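Local structure of CDP-glucose-4,6-dehydratase (Yersinia pseudotuberculosis, 1RKX) at residues 212-223 with 279-290. The protein catalyses the 4,6-dehydration of CDP-D-glucose to a 4-keto-6-deoxy sugar nucleotide, probably with its bound NAD as the hydride carrier. Numbering follows the deposited sequence.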
# COMPACT_ATOMS: atom_id res chain seq x y z
N LEU C 212 10.03 37.20 16.99
CA LEU C 212 9.36 38.36 17.56
C LEU C 212 10.02 38.78 18.88
O LEU C 212 10.12 39.97 19.18
CB LEU C 212 7.87 38.06 17.75
CG LEU C 212 7.09 37.86 16.44
CD1 LEU C 212 5.70 37.30 16.72
CD2 LEU C 212 7.01 39.18 15.70
N ARG C 213 10.48 37.80 19.65
CA ARG C 213 11.14 38.09 20.92
C ARG C 213 12.45 38.82 20.67
O ARG C 213 12.86 39.69 21.44
CB ARG C 213 11.42 36.80 21.70
CG ARG C 213 10.19 36.10 22.26
CD ARG C 213 10.60 35.03 23.27
NE ARG C 213 9.46 34.32 23.85
CZ ARG C 213 8.83 33.29 23.28
NH1 ARG C 213 9.23 32.83 22.10
NH2 ARG C 213 7.81 32.72 23.89
N ALA C 214 13.12 38.46 19.58
CA ALA C 214 14.38 39.09 19.22
C ALA C 214 14.11 40.53 18.79
O ALA C 214 14.75 41.47 19.27
CB ALA C 214 15.05 38.33 18.08
N PHE C 215 13.16 40.70 17.87
CA PHE C 215 12.79 42.02 17.37
C PHE C 215 12.37 42.88 18.56
O PHE C 215 12.73 44.05 18.67
CB PHE C 215 11.61 41.92 16.39
CG PHE C 215 11.97 41.31 15.06
CD1 PHE C 215 11.00 41.14 14.08
CD2 PHE C 215 13.28 40.93 14.77
CE1 PHE C 215 11.31 40.61 12.84
CE2 PHE C 215 13.61 40.39 13.53
CZ PHE C 215 12.63 40.24 12.56
N GLU C 216 11.60 42.25 19.44
CA GLU C 216 11.08 42.87 20.65
C GLU C 216 12.18 43.55 21.45
O GLU C 216 12.04 44.70 21.89
CB GLU C 216 10.42 41.79 21.50
CG GLU C 216 9.22 42.23 22.28
CD GLU C 216 8.51 41.05 22.90
OE1 GLU C 216 9.12 40.38 23.76
OE2 GLU C 216 7.36 40.78 22.52
N GLN C 217 13.29 42.84 21.65
CA GLN C 217 14.41 43.37 22.42
C GLN C 217 15.50 43.96 21.54
O GLN C 217 16.63 44.14 21.97
CB GLN C 217 15.01 42.26 23.29
CG GLN C 217 14.04 41.65 24.28
CD GLN C 217 14.67 40.58 25.15
OE1 GLN C 217 14.02 40.00 26.02
NE2 GLN C 217 15.96 40.31 24.91
N SER C 218 15.15 44.27 20.29
CA SER C 218 16.10 44.84 19.35
C SER C 218 17.37 44.00 19.31
O SER C 218 18.47 44.52 19.10
CB SER C 218 16.44 46.28 19.75
OG SER C 218 15.30 47.11 19.67
N GLN C 219 17.21 42.70 19.52
CA GLN C 219 18.33 41.77 19.50
C GLN C 219 18.31 41.03 18.16
O GLN C 219 17.24 40.70 17.65
CB GLN C 219 18.20 40.75 20.63
CG GLN C 219 18.24 41.35 22.03
CD GLN C 219 19.58 41.98 22.34
OE1 GLN C 219 20.62 41.32 22.29
NE2 GLN C 219 19.56 43.26 22.67
N PRO C 220 19.48 40.78 17.57
CA PRO C 220 19.50 40.07 16.29
C PRO C 220 18.98 38.66 16.48
O PRO C 220 19.34 37.99 17.45
CB PRO C 220 20.99 40.09 15.91
CG PRO C 220 21.50 41.32 16.58
CD PRO C 220 20.83 41.25 17.93
N VAL C 221 18.12 38.20 15.58
CA VAL C 221 17.59 36.85 15.70
C VAL C 221 18.61 35.88 15.11
O VAL C 221 19.04 36.02 13.96
CB VAL C 221 16.23 36.70 14.97
CG1 VAL C 221 16.36 37.10 13.52
CG2 VAL C 221 15.73 35.27 15.10
N ILE C 222 19.01 34.90 15.91
CA ILE C 222 19.98 33.91 15.49
C ILE C 222 19.28 32.78 14.75
O ILE C 222 18.28 32.24 15.22
CB ILE C 222 20.73 33.31 16.69
CG1 ILE C 222 21.36 34.43 17.52
CG2 ILE C 222 21.80 32.34 16.20
CD1 ILE C 222 22.02 33.95 18.79
N ILE C 223 19.82 32.41 13.59
CA ILE C 223 19.25 31.35 12.78
C ILE C 223 20.17 30.14 12.76
O ILE C 223 21.39 30.28 12.59
CB ILE C 223 19.03 31.81 11.33
CG1 ILE C 223 18.06 32.99 11.31
CG2 ILE C 223 18.50 30.66 10.49
CD1 ILE C 223 17.74 33.48 9.92
N MET C 279 10.18 39.03 7.61
CA MET C 279 9.74 39.60 8.88
C MET C 279 10.59 40.81 9.26
O MET C 279 10.09 41.75 9.87
CB MET C 279 9.78 38.55 9.98
CG MET C 279 8.70 37.49 9.85
SD MET C 279 8.68 36.32 11.21
CE MET C 279 7.86 37.29 12.50
N VAL C 280 11.86 40.77 8.89
CA VAL C 280 12.76 41.88 9.17
C VAL C 280 12.27 43.10 8.40
O VAL C 280 12.30 44.23 8.90
CB VAL C 280 14.21 41.56 8.75
CG1 VAL C 280 15.04 42.84 8.68
CG2 VAL C 280 14.84 40.60 9.74
N LYS C 281 11.82 42.86 7.17
CA LYS C 281 11.33 43.92 6.30
C LYS C 281 10.00 44.48 6.81
O LYS C 281 9.75 45.68 6.74
CB LYS C 281 11.16 43.40 4.88
CG LYS C 281 12.44 42.88 4.25
CD LYS C 281 12.20 42.35 2.85
CE LYS C 281 13.48 41.78 2.25
NZ LYS C 281 13.26 41.24 0.89
N TYR C 282 9.15 43.59 7.31
CA TYR C 282 7.85 44.02 7.83
C TYR C 282 8.01 44.74 9.16
O TYR C 282 7.22 45.63 9.48
CB TYR C 282 6.93 42.81 8.00
CG TYR C 282 6.52 42.17 6.69
CD1 TYR C 282 5.92 40.91 6.67
CD2 TYR C 282 6.71 42.83 5.48
CE1 TYR C 282 5.53 40.32 5.47
CE2 TYR C 282 6.33 42.25 4.27
CZ TYR C 282 5.74 41.00 4.28
OH TYR C 282 5.37 40.41 3.09
N TRP C 283 9.03 44.35 9.92
CA TRP C 283 9.27 44.96 11.22
C TRP C 283 9.94 46.32 11.08
O TRP C 283 9.46 47.31 11.63
CB TRP C 283 10.13 44.05 12.08
CG TRP C 283 10.25 44.52 13.49
CD1 TRP C 283 11.15 45.42 13.99
CD2 TRP C 283 9.39 44.17 14.59
NE1 TRP C 283 10.92 45.64 15.33
CE2 TRP C 283 9.84 44.89 15.72
CE3 TRP C 283 8.29 43.31 14.72
CZ2 TRP C 283 9.23 44.78 16.97
CZ3 TRP C 283 7.68 43.20 15.96
CH2 TRP C 283 8.15 43.93 17.07
N GLY C 284 11.05 46.36 10.35
CA GLY C 284 11.76 47.61 10.16
C GLY C 284 12.81 47.84 11.23
O GLY C 284 13.19 46.91 11.95
N GLU C 285 13.29 49.08 11.33
CA GLU C 285 14.31 49.44 12.30
C GLU C 285 14.18 48.65 13.59
O GLU C 285 13.11 48.60 14.20
CB GLU C 285 14.26 50.94 12.59
CG GLU C 285 14.57 51.81 11.38
CD GLU C 285 14.59 53.28 11.72
OE1 GLU C 285 15.40 53.69 12.57
OE2 GLU C 285 13.79 54.04 11.12
N GLY C 286 15.29 48.03 14.00
CA GLY C 286 15.29 47.24 15.22
C GLY C 286 15.26 45.76 14.92
O GLY C 286 15.15 44.93 15.84
N ALA C 287 15.35 45.40 13.64
CA ALA C 287 15.33 44.01 13.24
C ALA C 287 16.52 43.64 12.36
O ALA C 287 16.88 44.37 11.43
CB ALA C 287 14.03 43.70 12.50
N SER C 288 17.13 42.50 12.65
CA SER C 288 18.27 41.99 11.90
C SER C 288 18.43 40.52 12.27
O SER C 288 17.74 40.02 13.16
CB SER C 288 19.55 42.75 12.28
OG SER C 288 19.97 42.41 13.59
N TRP C 289 19.34 39.82 11.60
CA TRP C 289 19.55 38.41 11.90
C TRP C 289 20.96 37.94 11.59
O TRP C 289 21.67 38.55 10.79
CB TRP C 289 18.57 37.54 11.11
CG TRP C 289 18.67 37.71 9.62
CD1 TRP C 289 18.21 38.76 8.89
CD2 TRP C 289 19.27 36.81 8.70
NE1 TRP C 289 18.48 38.57 7.55
CE2 TRP C 289 19.13 37.37 7.41
CE3 TRP C 289 19.92 35.57 8.83
CZ2 TRP C 289 19.62 36.74 6.26
CZ3 TRP C 289 20.40 34.94 7.68
CH2 TRP C 289 20.24 35.53 6.41
N GLN C 290 21.36 36.85 12.23
CA GLN C 290 22.68 36.28 12.04
C GLN C 290 22.57 34.76 12.04
O GLN C 290 21.69 34.19 12.68
CB GLN C 290 23.62 36.72 13.16
CG GLN C 290 23.85 38.23 13.23
CD GLN C 290 24.41 38.80 11.93
OE1 GLN C 290 25.43 38.33 11.43
NE2 GLN C 290 23.75 39.82 11.40
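Ile223 N donates to Gln290 O at 2.7 Å, nearly along the C=O axis. The same oxygen also takes a CA-H...O contact from Ile222 CA. Two longer bonds complete the ladder: Val221 N to Ser288 O at 3.1 Å, and Gln290 N to Val221 O at 3.0 Å. They make a two-stranded parallel sheet, 221-222 with 289-290, separate from the seven-stranded Rossmann sheet. Beside it, Phe215 reaches from the end of its helix between the helix and loop of 279-290. Ala287 CB sits over one face of the Phe215 ring, 3.6 Å from the ring centroid, in a CH-pi contact. Trp283 turns its indole to Phe215 with CG anti to the backbone N (chi1 -171°). Phe215 CB then lies over the indole six-membered ring, 3.6 Å from its centroid, while the two aromatic planes meet obliquely at 49°. Val280 CG2 closes on Phe215 CZ at 3.6 Å. Deeper in, Leu212 CD2 meets Met279 CE at 3.8 Å. A Schellman motif with Ser218 as C-prime residue ends helix 207-216. Segment 279-290 also runs helix-turn-strand, leaving its helix at Gly284. The pair is peripheral, consistent with the C-terminal substrate-binding part of extended short-chain dehydrogenases. Helix 322-338 packs against Trp283 and Glu216, and Val221 and Ile223 touch Val276 of helix 272-283.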